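Local coordinates for matrix protein VP40 (Lake Victoria marburgvirus, PDB 5B0V) that is the viral matrix protein that drives Marburg virus particle assembly and budding, exists as a dimer and reorganizes into multimers at the plasma membrane, at residues W97-I102 with Q290-F295; F134-R139 with E154-F159; Q161-P166 with S210-L215; G244-L249 with N301-V306. All coordinates share one frame; numbering follows the deposited sequence.

Contact 1. Residues W97-I102 with Q290-F295; sequences WLPLGI and QAPENF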
loop_
_atom_site.group_PDB
_atom_site.type_symbol
_atom_site.label_atom_id
_atom_site.label_comp_id
_atom_site.label_asym_id
_atom_site.label_seq_id
_atom_site.Cartn_x
_atom_site.Cartn_y
_atom_site.Cartn_z
ATOM N N TRP A 97 -17.612 -6.386 -6.149
ATOM C CA TRP A 97 -16.282 -6.911 -6.466
ATOM C C TRP A 97 -15.809 -6.459 -7.829
ATOM O O TRP A 97 -16.437 -6.739 -8.824
ATOM C CB TRP A 97 -16.333 -8.430 -6.398
ATOM C CG TRP A 97 -16.489 -8.876 -4.971
ATOM C CD1 TRP A 97 -15.476 -9.158 -4.095
ATOM C CD2 TRP A 97 -17.712 -9.044 -4.242
ATOM N NE1 TRP A 97 -15.999 -9.516 -2.873
ATOM C CE2 TRP A 97 -17.365 -9.463 -2.943
ATOM C CE3 TRP A 97 -19.067 -8.906 -4.567
ATOM C CZ2 TRP A 97 -18.319 -9.743 -1.961
ATOM C CZ3 TRP A 97 -20.039 -9.190 -3.574
ATOM C CH2 TRP A 97 -19.646 -9.602 -2.290
ATOM N N LEU A 98 -14.670 -5.784 -7.851
ATOM C CA LEU A 98 -14.207 -5.050 -9.014
ATOM C C LEU A 98 -12.804 -5.507 -9.407
ATOM O O LEU A 98 -11.805 -5.040 -8.860
ATOM C CB LEU A 98 -14.207 -3.557 -8.673
ATOM C CG LEU A 98 -15.573 -3.052 -8.175
ATOM C CD1 LEU A 98 -15.472 -1.700 -7.495
ATOM C CD2 LEU A 98 -16.562 -2.969 -9.307
ATOM N N PRO A 99 -12.710 -6.471 -10.317
ATOM C CA PRO A 99 -11.394 -6.885 -10.807
ATOM C C PRO A 99 -10.683 -5.737 -11.489
ATOM O O PRO A 99 -11.324 -4.965 -12.185
ATOM C CB PRO A 99 -11.739 -7.945 -11.835
ATOM C CG PRO A 99 -12.992 -8.526 -11.311
ATOM C CD PRO A 99 -13.764 -7.409 -10.702
ATOM N N LEU A 100 -9.384 -5.611 -11.286
ATOM C CA LEU A 100 -8.591 -4.594 -11.980
ATOM C C LEU A 100 -7.572 -5.195 -12.912
ATOM O O LEU A 100 -6.989 -4.471 -13.692
ATOM C CB LEU A 100 -7.799 -3.752 -10.988
ATOM C CG LEU A 100 -8.564 -3.140 -9.815
ATOM C CD1 LEU A 100 -7.547 -2.459 -8.919
ATOM C CD2 LEU A 100 -9.609 -2.148 -10.290
ATOM N N GLY A 101 -7.312 -6.497 -12.790
ATOM C CA GLY A 101 -6.347 -7.157 -13.635
ATOM C C GLY A 101 -5.475 -8.181 -12.955
ATOM O O GLY A 101 -5.365 -8.240 -11.730
ATOM N N ILE A 102 -4.815 -8.967 -13.788
ATOM C CA ILE A 102 -3.787 -9.882 -13.344
ATOM C C ILE A 102 -2.452 -9.441 -13.910
ATOM O O ILE A 102 -2.353 -9.196 -15.086
ATOM C CB ILE A 102 -4.113 -11.278 -13.838
ATOM C CG1 ILE A 102 -5.428 -11.717 -13.206
ATOM C CG2 ILE A 102 -2.968 -12.225 -13.518
ATOM C CD1 ILE A 102 -5.859 -13.083 -13.629
ATOM N N GLN A 290 -10.442 -13.514 -13.688
ATOM C CA GLN A 290 -11.110 -12.836 -12.608
ATOM C C GLN A 290 -12.555 -12.590 -12.949
ATOM O O GLN A 290 -12.870 -12.165 -14.066
ATOM C CB GLN A 290 -10.482 -11.478 -12.380
ATOM C CG GLN A 290 -8.993 -11.472 -12.174
ATOM C CD GLN A 290 -8.589 -10.144 -11.618
ATOM O OE1 GLN A 290 -8.403 -9.184 -12.369
ATOM N NE2 GLN A 290 -8.532 -10.049 -10.276
ATOM N N ALA A 291 -13.419 -12.852 -11.972
ATOM C CA ALA A 291 -14.815 -12.455 -12.030
ATOM C C ALA A 291 -15.240 -12.096 -10.623
ATOM O O ALA A 291 -14.588 -12.509 -9.678
ATOM C CB ALA A 291 -15.662 -13.576 -12.551
ATOM N N PRO A 292 -16.339 -11.336 -10.478
ATOM C CA PRO A 292 -16.813 -10.985 -9.163
ATOM C C PRO A 292 -17.053 -12.182 -8.291
ATOM O O PRO A 292 -17.504 -13.192 -8.756
ATOM C CB PRO A 292 -18.110 -10.260 -9.466
ATOM C CG PRO A 292 -17.805 -9.520 -10.720
ATOM C CD PRO A 292 -17.016 -10.530 -11.516
ATOM N N GLU A 293 -16.700 -12.049 -7.023
ATOM C CA GLU A 293 -16.834 -13.113 -6.042
ATOM C C GLU A 293 -18.254 -13.691 -6.037
ATOM O O GLU A 293 -18.441 -14.898 -6.043
ATOM C CB GLU A 293 -16.423 -12.573 -4.664
ATOM C CG GLU A 293 -16.563 -13.529 -3.497
ATOM C CD GLU A 293 -15.602 -14.698 -3.554
ATOM O OE1 GLU A 293 -14.837 -14.806 -4.516
ATOM O OE2 GLU A 293 -15.631 -15.534 -2.630
ATOM N N ASN A 294 -19.252 -12.821 -6.080
ATOM C CA ASN A 294 -20.656 -13.269 -6.125
ATOM C C ASN A 294 -21.142 -13.672 -7.508
ATOM O O ASN A 294 -22.331 -13.837 -7.690
ATOM C CB ASN A 294 -21.610 -12.189 -5.594
ATOM C CG ASN A 294 -21.567 -10.899 -6.422
ATOM O OD1 ASN A 294 -20.638 -10.673 -7.225
ATOM N ND2 ASN A 294 -22.544 -10.029 -6.201
ATOM N N PHE A 295 -20.277 -13.802 -8.495
ATOM C CA PHE A 295 -20.743 -14.206 -9.822
ATOM C C PHE A 295 -21.130 -15.692 -9.782
ATOM O O PHE A 295 -20.369 -16.479 -9.213
ATOM C CB PHE A 295 -19.634 -13.987 -10.836
ATOM C CG PHE A 295 -20.080 -14.036 -12.254
ATOM C CD1 PHE A 295 -20.515 -12.904 -12.892
ATOM C CD2 PHE A 295 -20.043 -15.221 -12.956
ATOM C CE1 PHE A 295 -20.907 -12.951 -14.218
ATOM C CE2 PHE A 295 -20.434 -15.290 -14.285
ATOM C CZ PHE A 295 -20.866 -14.148 -14.924
#

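Contact 2. Residues F134-R139 with E154-F159; sequences FVRVNR and EGNQAF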
loop_
_atom_site.group_PDB
_atom_site.type_symbol
_atom_site.label_atom_id
_atom_site.label_comp_id
_atom_site.label_asym_id
_atom_site.label_seq_id
_atom_site.Cartn_x
_atom_site.Cartn_y
_atom_site.Cartn_z
ATOM N N PHE A 134 -23.173 1.582 -17.322
ATOM C CA PHE A 134 -21.862 1.321 -16.755
ATOM C C PHE A 134 -21.636 2.064 -15.457
ATOM O O PHE A 134 -22.363 2.994 -15.087
ATOM C CB PHE A 134 -20.782 1.737 -17.744
ATOM C CG PHE A 134 -20.639 0.801 -18.875
ATOM C CD1 PHE A 134 -19.788 -0.284 -18.784
ATOM C CD2 PHE A 134 -21.383 0.973 -20.026
ATOM C CE1 PHE A 134 -19.662 -1.171 -19.845
ATOM C CE2 PHE A 134 -21.266 0.086 -21.088
ATOM C CZ PHE A 134 -20.410 -0.990 -20.998
ATOM N N VAL A 135 -20.585 1.650 -14.774
ATOM C CA VAL A 135 -20.184 2.256 -13.508
ATOM C C VAL A 135 -18.665 2.418 -13.562
ATOM O O VAL A 135 -17.957 1.450 -13.827
ATOM C CB VAL A 135 -20.656 1.363 -12.343
ATOM C CG1 VAL A 135 -19.786 0.138 -12.254
ATOM C CG2 VAL A 135 -20.623 2.064 -11.007
ATOM N N ARG A 136 -18.172 3.632 -13.360
ATOM C CA ARG A 136 -16.736 3.904 -13.440
ATOM C C ARG A 136 -16.151 4.214 -12.086
ATOM O O ARG A 136 -16.546 5.192 -11.438
ATOM C CB ARG A 136 -16.473 5.096 -14.349
ATOM C CG ARG A 136 -15.029 5.203 -14.805
ATOM C CD ARG A 136 -14.717 6.584 -15.361
ATOM N NE ARG A 136 -15.539 6.921 -16.519
ATOM C CZ ARG A 136 -15.423 6.374 -17.735
ATOM N NH1 ARG A 136 -14.509 5.436 -17.999
ATOM N NH2 ARG A 136 -16.248 6.770 -18.707
ATOM N N VAL A 137 -15.209 3.400 -11.641
ATOM C CA VAL A 137 -14.480 3.770 -10.447
ATOM C C VAL A 137 -13.204 4.497 -10.856
ATOM O O VAL A 137 -12.441 4.019 -11.684
ATOM C CB VAL A 137 -14.232 2.606 -9.486
ATOM C CG1 VAL A 137 -13.848 1.358 -10.229
ATOM C CG2 VAL A 137 -13.162 2.970 -8.466
ATOM N N ASN A 138 -13.029 5.684 -10.277
ATOM C CA ASN A 138 -11.990 6.621 -10.644
ATOM C C ASN A 138 -10.921 6.728 -9.582
ATOM O O ASN A 138 -11.226 6.833 -8.412
ATOM C CB ASN A 138 -12.595 7.999 -10.817
ATOM C CG ASN A 138 -13.661 8.032 -11.881
ATOM O OD1 ASN A 138 -13.356 8.105 -13.068
ATOM N ND2 ASN A 138 -14.925 8.002 -11.461
ATOM N N ARG A 139 -9.665 6.719 -10.006
ATOM C CA ARG A 139 -8.560 6.949 -9.105
ATOM C C ARG A 139 -8.079 8.358 -9.373
ATOM O O ARG A 139 -7.643 8.661 -10.475
ATOM C CB ARG A 139 -7.426 5.955 -9.334
ATOM C CG ARG A 139 -6.430 5.955 -8.204
ATOM C CD ARG A 139 -5.127 5.237 -8.491
ATOM N NE ARG A 139 -4.114 6.055 -7.841
ATOM C CZ ARG A 139 -2.911 6.329 -8.282
ATOM N NH1 ARG A 139 -2.481 5.855 -9.432
ATOM N NH2 ARG A 139 -2.134 7.110 -7.554
ATOM N N GLU A 154 -4.781 4.466 -16.993
ATOM C CA GLU A 154 -5.738 5.450 -17.476
ATOM C C GLU A 154 -6.379 6.240 -16.353
ATOM O O GLU A 154 -7.040 7.240 -16.602
ATOM C CB GLU A 154 -6.844 4.746 -18.250
ATOM C CG GLU A 154 -6.358 3.901 -19.411
ATOM C CD GLU A 154 -6.372 4.653 -20.724
ATOM O OE1 GLU A 154 -7.466 5.065 -21.167
ATOM O OE2 GLU A 154 -5.283 4.839 -21.319
ATOM N N GLY A 155 -6.238 5.787 -15.116
ATOM C CA GLY A 155 -6.800 6.536 -13.996
ATOM C C GLY A 155 -8.263 6.262 -13.738
ATOM O O GLY A 155 -8.899 6.996 -12.982
ATOM N N ASN A 156 -8.773 5.174 -14.323
ATOM C CA ASN A 156 -10.161 4.745 -14.137
ATOM C C ASN A 156 -10.414 3.346 -14.698
ATOM O O ASN A 156 -9.644 2.831 -15.495
ATOM C CB ASN A 156 -11.110 5.723 -14.803
ATOM C CG ASN A 156 -11.224 5.475 -16.283
ATOM O OD1 ASN A 156 -12.171 4.837 -16.743
ATOM N ND2 ASN A 156 -10.251 5.949 -17.035
ATOM N N GLN A 157 -11.530 2.760 -14.307
ATOM C CA GLN A 157 -11.921 1.448 -14.774
ATOM C C GLN A 157 -13.455 1.334 -14.756
ATOM O O GLN A 157 -14.104 1.635 -13.754
ATOM C CB GLN A 157 -11.291 0.410 -13.849
ATOM C CG GLN A 157 -11.763 -1.025 -14.024
ATOM C CD GLN A 157 -11.026 -1.720 -15.138
ATOM O OE1 GLN A 157 -9.921 -2.185 -14.939
ATOM N NE2 GLN A 157 -11.636 -1.803 -16.304
ATOM N N ALA A 158 -14.027 0.888 -15.869
ATOM C CA ALA A 158 -15.476 0.747 -16.004
ATOM C C ALA A 158 -15.938 -0.694 -15.822
ATOM O O ALA A 158 -15.193 -1.639 -16.088
ATOM C CB ALA A 158 -15.910 1.266 -17.350
ATOM N N PHE A 159 -17.173 -0.858 -15.357
ATOM C CA PHE A 159 -17.783 -2.179 -15.208
ATOM C C PHE A 159 -19.197 -2.061 -15.695
ATOM O O PHE A 159 -19.814 -1.016 -15.476
ATOM C CB PHE A 159 -17.795 -2.597 -13.748
ATOM C CG PHE A 159 -16.439 -2.677 -13.153
ATOM C CD1 PHE A 159 -15.850 -1.579 -12.554
ATOM C CD2 PHE A 159 -15.730 -3.843 -13.235
ATOM C CE1 PHE A 159 -14.571 -1.655 -12.042
ATOM C CE2 PHE A 159 -14.457 -3.934 -12.720
ATOM C CZ PHE A 159 -13.876 -2.840 -12.124
#

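Contact 3. Residues Q161-P166 with S210-L215; sequences QNMVIP and SIHPNL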
loop_
_atom_site.group_PDB
_atom_site.type_symbol
_atom_site.label_atom_id
_atom_site.label_comp_id
_atom_site.label_asym_id
_atom_site.label_seq_id
_atom_site.Cartn_x
_atom_site.Cartn_y
_atom_site.Cartn_z
ATOM N N GLN A 161 -22.884 -2.203 -15.225
ATOM C CA GLN A 161 -23.549 -2.005 -13.961
ATOM C C GLN A 161 -24.073 -3.311 -13.426
ATOM O O GLN A 161 -23.952 -3.584 -12.251
ATOM C CB GLN A 161 -24.695 -1.018 -14.098
ATOM C CG GLN A 161 -25.202 -0.524 -12.764
ATOM C CD GLN A 161 -26.499 0.238 -12.885
ATOM O OE1 GLN A 161 -26.528 1.468 -12.773
ATOM N NE2 GLN A 161 -27.584 -0.486 -13.135
ATOM N N ASN A 162 -24.677 -4.126 -14.269
ATOM C CA ASN A 162 -25.301 -5.335 -13.751
ATOM C C ASN A 162 -24.291 -6.342 -13.211
ATOM O O ASN A 162 -24.663 -7.421 -12.792
ATOM C CB ASN A 162 -26.267 -5.955 -14.777
ATOM C CG ASN A 162 -25.578 -6.307 -16.103
ATOM O OD1 ASN A 162 -24.616 -7.084 -16.134
ATOM N ND2 ASN A 162 -26.059 -5.725 -17.202
HETATM N N MSE A 163 -23.014 -5.984 -13.212
HETATM C CA MSE A 163 -21.961 -6.826 -12.600
HETATM C C MSE A 163 -21.495 -6.282 -11.273
HETATM O O MSE A 163 -20.549 -6.800 -10.668
HETATM C CB MSE A 163 -20.791 -6.925 -13.585
HETATM C CG MSE A 163 -21.226 -7.650 -14.864
HETATM SE SE MSE A 163 -20.387 -9.414 -14.938
HETATM C CE MSE A 163 -18.561 -8.662 -15.015
ATOM N N VAL A 164 -22.138 -5.209 -10.822
ATOM C CA VAL A 164 -21.769 -4.565 -9.576
ATOM C C VAL A 164 -22.977 -4.186 -8.733
ATOM O O VAL A 164 -23.005 -4.450 -7.533
ATOM C CB VAL A 164 -20.915 -3.317 -9.839
ATOM C CG1 VAL A 164 -19.633 -3.700 -10.549
ATOM C CG2 VAL A 164 -21.634 -2.330 -10.712
ATOM N N ILE A 165 -23.971 -3.576 -9.364
ATOM C CA ILE A 165 -25.197 -3.203 -8.688
ATOM C C ILE A 165 -26.209 -4.313 -8.939
ATOM O O ILE A 165 -26.416 -4.697 -10.093
ATOM C CB ILE A 165 -25.769 -1.877 -9.232
ATOM C CG1 ILE A 165 -24.698 -0.780 -9.282
ATOM C CG2 ILE A 165 -26.938 -1.416 -8.392
ATOM C CD1 ILE A 165 -23.946 -0.537 -7.988
ATOM N N PRO A 166 -26.859 -4.815 -7.863
ATOM C CA PRO A 166 -27.948 -5.781 -7.991
ATOM C C PRO A 166 -29.091 -5.296 -8.859
ATOM O O PRO A 166 -29.386 -4.091 -8.911
ATOM C CB PRO A 166 -28.417 -5.967 -6.557
ATOM C CG PRO A 166 -27.199 -5.723 -5.748
ATOM C CD PRO A 166 -26.492 -4.611 -6.452
ATOM N N SER A 210 -14.132 -16.258 -25.026
ATOM C CA SER A 210 -15.000 -15.341 -24.333
ATOM C C SER A 210 -15.920 -16.191 -23.490
ATOM O O SER A 210 -16.821 -16.802 -24.019
ATOM C CB SER A 210 -15.783 -14.459 -25.314
ATOM O OG SER A 210 -16.789 -13.709 -24.613
ATOM N N ILE A 211 -15.705 -16.208 -22.176
ATOM C CA ILE A 211 -16.493 -17.021 -21.253
ATOM C C ILE A 211 -17.804 -16.352 -20.822
ATOM O O ILE A 211 -18.750 -17.029 -20.435
ATOM C CB ILE A 211 -15.648 -17.406 -20.014
ATOM C CG1 ILE A 211 -16.226 -18.643 -19.331
ATOM C CG2 ILE A 211 -15.484 -16.242 -19.033
ATOM C CD1 ILE A 211 -15.863 -19.944 -20.024
ATOM N N HIS A 212 -17.886 -15.035 -20.940
ATOM C CA HIS A 212 -19.126 -14.323 -20.657
ATOM C C HIS A 212 -19.015 -13.017 -21.391
ATOM O O HIS A 212 -17.948 -12.457 -21.479
ATOM C CB HIS A 212 -19.266 -14.086 -19.149
ATOM C CG HIS A 212 -20.504 -13.351 -18.715
ATOM N ND1 HIS A 212 -21.724 -13.972 -18.536
ATOM C CD2 HIS A 212 -20.685 -12.068 -18.334
ATOM C CE1 HIS A 212 -22.614 -13.092 -18.122
ATOM N NE2 HIS A 212 -22.005 -11.929 -17.985
ATOM N N PRO A 213 -20.127 -12.531 -21.954
ATOM C CA PRO A 213 -19.993 -11.352 -22.806
ATOM C C PRO A 213 -19.464 -10.122 -22.086
ATOM O O PRO A 213 -18.888 -9.248 -22.732
ATOM C CB PRO A 213 -21.412 -11.109 -23.315
ATOM C CG PRO A 213 -22.303 -11.995 -22.514
ATOM C CD PRO A 213 -21.470 -13.129 -22.044
ATOM N N ASN A 214 -19.637 -10.069 -20.770
ATOM C CA ASN A 214 -19.187 -8.937 -19.988
ATOM C C ASN A 214 -17.863 -9.109 -19.242
ATOM O O ASN A 214 -17.552 -8.317 -18.357
ATOM C CB ASN A 214 -20.301 -8.535 -19.025
ATOM C CG ASN A 214 -21.551 -8.077 -19.740
ATOM O OD1 ASN A 214 -22.655 -8.094 -19.171
ATOM N ND2 ASN A 214 -21.386 -7.633 -20.986
ATOM N N LEU A 215 -17.092 -10.128 -19.595
ATOM C CA LEU A 215 -15.728 -10.293 -19.125
ATOM C C LEU A 215 -14.785 -10.296 -20.332
ATOM O O LEU A 215 -15.129 -10.803 -21.406
ATOM C CB LEU A 215 -15.595 -11.618 -18.400
ATOM C CG LEU A 215 -16.458 -11.802 -17.161
ATOM C CD1 LEU A 215 -16.420 -13.242 -16.674
ATOM C CD2 LEU A 215 -16.004 -10.890 -16.046
#

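Contact 4. Residues G244-L249 with N301-V306; sequences GILHQL and NNRQVV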
loop_
_atom_site.group_PDB
_atom_site.type_symbol
_atom_site.label_atom_id
_atom_site.label_comp_id
_atom_site.label_asym_id
_atom_site.label_seq_id
_atom_site.Cartn_x
_atom_site.Cartn_y
_atom_site.Cartn_z
ATOM N N GLY A 244 -14.575 -26.727 -31.118
ATOM C CA GLY A 244 -14.890 -28.146 -30.986
ATOM C C GLY A 244 -15.044 -28.694 -29.574
ATOM O O GLY A 244 -15.772 -29.665 -29.379
ATOM N N ILE A 245 -14.367 -28.082 -28.593
ATOM C CA ILE A 245 -14.476 -28.495 -27.199
ATOM C C ILE A 245 -14.868 -27.346 -26.298
ATOM O O ILE A 245 -14.794 -27.447 -25.069
ATOM C CB ILE A 245 -13.158 -29.094 -26.675
ATOM C CG1 ILE A 245 -11.951 -28.187 -26.941
ATOM C CG2 ILE A 245 -12.890 -30.437 -27.317
ATOM C CD1 ILE A 245 -11.868 -26.951 -26.074
ATOM N N LEU A 246 -15.315 -26.258 -26.905
ATOM C CA LEU A 246 -15.592 -25.023 -26.174
ATOM C C LEU A 246 -16.599 -25.208 -25.067
ATOM O O LEU A 246 -16.486 -24.653 -24.001
ATOM C CB LEU A 246 -16.140 -23.989 -27.147
ATOM C CG LEU A 246 -16.518 -22.635 -26.569
ATOM C CD1 LEU A 246 -15.330 -21.912 -25.937
ATOM C CD2 LEU A 246 -17.115 -21.799 -27.696
ATOM N N HIS A 247 -17.605 -26.002 -25.355
ATOM C CA HIS A 247 -18.755 -26.216 -24.498
ATOM C C HIS A 247 -18.521 -27.276 -23.457
ATOM O O HIS A 247 -19.364 -27.496 -22.601
ATOM C CB HIS A 247 -19.899 -26.736 -25.383
ATOM C CG HIS A 247 -19.582 -28.048 -26.061
ATOM N ND1 HIS A 247 -18.789 -28.134 -27.190
ATOM C CD2 HIS A 247 -19.920 -29.323 -25.744
ATOM C CE1 HIS A 247 -18.668 -29.401 -27.544
ATOM N NE2 HIS A 247 -19.342 -30.143 -26.684
ATOM N N GLN A 248 -17.398 -27.983 -23.560
ATOM C CA GLN A 248 -17.035 -28.984 -22.547
ATOM C C GLN A 248 -16.118 -28.407 -21.469
ATOM O O GLN A 248 -15.899 -29.037 -20.439
ATOM C CB GLN A 248 -16.339 -30.177 -23.169
ATOM C CG GLN A 248 -17.175 -30.941 -24.163
ATOM C CD GLN A 248 -16.278 -31.559 -25.216
ATOM O OE1 GLN A 248 -16.472 -31.340 -26.428
ATOM N NE2 GLN A 248 -15.243 -32.287 -24.761
ATOM N N LEU A 249 -15.573 -27.221 -21.710
ATOM C CA LEU A 249 -14.675 -26.644 -20.752
ATOM C C LEU A 249 -15.448 -26.395 -19.473
ATOM O O LEU A 249 -16.578 -25.930 -19.549
ATOM C CB LEU A 249 -14.088 -25.355 -21.301
ATOM C CG LEU A 249 -13.145 -25.532 -22.496
ATOM C CD1 LEU A 249 -12.595 -24.179 -22.931
ATOM C CD2 LEU A 249 -12.021 -26.503 -22.167
ATOM N N ASN A 301 -21.928 -19.941 -19.457
ATOM C CA ASN A 301 -22.348 -20.881 -20.502
ATOM C C ASN A 301 -22.430 -20.280 -21.891
ATOM O O ASN A 301 -22.405 -21.009 -22.869
ATOM C CB ASN A 301 -23.674 -21.517 -20.109
ATOM C CG ASN A 301 -23.532 -22.418 -18.899
ATOM O OD1 ASN A 301 -22.485 -23.040 -18.703
ATOM N ND2 ASN A 301 -24.582 -22.498 -18.081
ATOM N N ASN A 302 -22.548 -18.955 -21.946
ATOM C CA ASN A 302 -22.583 -18.211 -23.186
ATOM C C ASN A 302 -21.158 -17.908 -23.637
ATOM O O ASN A 302 -20.626 -16.794 -23.457
ATOM C CB ASN A 302 -23.378 -16.927 -23.005
ATOM C CG ASN A 302 -23.435 -16.074 -24.268
ATOM O OD1 ASN A 302 -23.073 -16.502 -25.384
ATOM N ND2 ASN A 302 -23.896 -14.845 -24.097
ATOM N N ARG A 303 -20.564 -18.916 -24.262
ATOM C CA ARG A 303 -19.169 -18.893 -24.645
ATOM C C ARG A 303 -19.041 -18.660 -26.129
ATOM O O ARG A 303 -19.931 -19.003 -26.903
ATOM C CB ARG A 303 -18.533 -20.234 -24.321
ATOM C CG ARG A 303 -18.793 -20.708 -22.907
ATOM C CD ARG A 303 -18.181 -22.065 -22.679
ATOM N NE ARG A 303 -18.135 -22.291 -21.246
ATOM C CZ ARG A 303 -18.067 -23.479 -20.674
ATOM N NH1 ARG A 303 -17.991 -24.584 -21.389
ATOM N NH2 ARG A 303 -18.025 -23.559 -19.360
ATOM N N GLN A 304 -17.905 -18.109 -26.524
ATOM C CA GLN A 304 -17.573 -17.909 -27.932
ATOM C C GLN A 304 -16.054 -17.905 -28.090
ATOM O O GLN A 304 -15.349 -17.533 -27.155
ATOM C CB GLN A 304 -18.171 -16.583 -28.402
ATOM C CG GLN A 304 -17.942 -16.244 -29.856
ATOM C CD GLN A 304 -18.647 -14.958 -30.206
ATOM O OE1 GLN A 304 -18.161 -13.899 -29.883
ATOM N NE2 GLN A 304 -19.815 -15.043 -30.821
ATOM N N VAL A 305 -15.567 -18.308 -29.265
ATOM C CA VAL A 305 -14.136 -18.230 -29.593
ATOM C C VAL A 305 -13.791 -17.005 -30.425
ATOM O O VAL A 305 -14.409 -16.746 -31.463
ATOM C CB VAL A 305 -13.664 -19.425 -30.417
ATOM C CG1 VAL A 305 -12.164 -19.351 -30.625
ATOM C CG2 VAL A 305 -14.036 -20.714 -29.726
ATOM N N VAL A 306 -12.784 -16.268 -29.980
ATOM C CA VAL A 306 -12.367 -15.048 -30.653
ATOM C C VAL A 306 -10.845 -14.963 -30.713
ATOM O O VAL A 306 -10.140 -15.776 -30.139
ATOM C CB VAL A 306 -12.960 -13.796 -29.961
ATOM C CG1 VAL A 306 -14.480 -13.807 -30.070
ATOM C CG2 VAL A 306 -12.550 -13.709 -28.490
#

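Contact 1. Residues W97-I102 with Q290-F295
Trp97 holds CG anti to its carbonyl carbon (chi1 -70°), which sets the indole under CB of Glu293, while Glu293 keeps CG anti to its own backbone N (chi1 177°) and so starts its carboxylate away from the strand, to Lys253 and Ser259. CB of Glu293 stands 3.5 Å from the centroid of the five-membered ring of Trp97 and 5° off its normal, a CH-pi contact over the face. The Asn294 amide reaches the six-membered part, OD1 being 3.6 Å from CE3 of Trp97. At the base of the indole, CB of Pro292 packs 4.0 Å from CB of Trp97. The touching parts run roughly antiparallel, joining strand 91-104 of the N-terminal domain to a loop of the C-terminal half. Within that strand Leu100 and Gly101 form a classic beta bulge opposite Phe75. Gln290 OE1 accepts a weak bond from Gly101 N, 2.9 Å long and bent to 123°, while NE2 of Gln290 bonds Phe75 O. Gln290 CG lies 3.7 Å from CG1 of Ile102.

Contact 2. Residues F134-R139 with E154-F159
This is antiparallel strand pairing: Arg136 and Ala158 face each other as a non-hydrogen-bonded pair in the three-stranded sheet 122-128, 133-139 and 156-160 of the N-terminal domain, with 156-160 outermost within the chain. The axes of 134-139 and 156-159 come within 4.6 Å, their directions 157° apart. Val135 with Phe159 and Val137 with Gln157 are the hydrogen-bonded pairs, each closed by two N-H to O bonds, as between Val135 N and Phe159 O at 2.9 Å. Arg139 N extends the series to Gly155 O at 3.1 Å, where Gly155, with positive phi, leads out of helix 150-154.

On the face of Val135, Val137 and Phe159, CG1 of Val137 meets the edge of the Phe159 ring in its plane, 3.6 Å from CE1. Val135 CG1 packs 3.7 Å from Phe159 CB, and Val164 touches both. On the other face a bend at chi3 (-61°) turns NE of Arg136 aside, and NH1 donates to Asn156 OD1 over 2.7 Å, from above the amide carbonyl plane. Arg150 adds a weak bond to this oxygen, and Phe127 engages Arg136 by cation-pi. Two arginines on one amide oxygen would probably polarise it; Val135, Val137 and Phe159 instead make hydrocarbon contacts.

Contact 3. Residues Q161-P166 with S210-L215
Gln161 O receives two backbone N-H groups, from Val164 N at 2.8 Å and Ile165 N at 2.9 Å, and the short 3-10 turn at 161-163 presents Met163 to Asn214 and Leu215. Met163, here selenomethionine, bends at both chi2 and chi3, and the chi3 of -63° places CE against the second segment. There CE lies 3.5 Å from both Asn214 O and Leu215 CD2. The selenium passes obliquely by CB of Asn214, 4.2 Å away.

On the other side, the chain makes a type I beta turn from His212 to Leu215, closed by Leu215 N to His212 O at 3.1 Å. The turns lie in different halves: 161-166 follows strand 156-160 of the N-terminal domain, and 210-215 runs on from the end of strand 205-210 of the C-terminal domain. Met163 is thus an apolar bridge across the domain boundary, with no hydrogen bond joining the segments. SE stands 5.0 Å from the centroid of the His212 ring and 57° off its normal, an oblique Met-aromatic contact made by selenium. Phe295 touches Met163 as well and meets the His212 ring edge-to-face. The Asn162 and Asn214 side chains cross at about a right angle.

Contact 4. Residues G244-L249 with N301-V306
Leu246 comes first to the contact, in a turn closed by Gln248 N to Ile245 O (3.1 Å). With CG anti to the backbone N (chi1 179°), its side chain slides past Arg303 in the opposite direction, CG lying 3.9 Å from CB of Arg303, and CD2 reaches CG2 of Val305 at 3.8 Å. Leu246 O accepts from Arg303 NH1 at 3.0 Å, in the carbonyl plane and on a lone pair. His247 follows, its carbonyl carbon near the guanidinium plane at the edge. Leu249 then offers O to the same group: Arg303 NH1 at 2.7 Å and NH2 at 2.8 Å, both weak because of bent angles, while CB of Leu249 lies over one face. The extended arginine thus donates to two carbonyls, of Leu246 and, weakly, of Leu249; residues 246-248 have helical backbone angles without the regular helix bonds. This turn follows helix 237-243, whose Leu239, Ile242 and Ser243 touch Val305, while strand 304-309 pairs with strand 205-210 and Ile211 packs on Arg303.

How the contacts relate
From the N terminus, residues 97-102 open contact 1, the longest closure. Contact 2 then joins 134-139 to 154-159 and closes a short loop, followed in series by contact 3, from 161-166 to 210-215; both nest within contact 1. Contact 4 opens at 244-249, inside contact 1, but closes at 301-306, beyond 290-295, so these two cross. Contact 2 pairs two strands of the three-stranded sheet; contact 1 ties edge strand 91-104 of the mixed sheet, and contact 3 the turn after strand 156-160, to the C-terminal half, where contact 4 wholly lies. Phe159 packs on Leu98 and Pro99, and Val164 on Leu98. Ser210 N with Gln304 O, a probable hydrogen bond at 2.8 Å, ties contact 3 to contact 4.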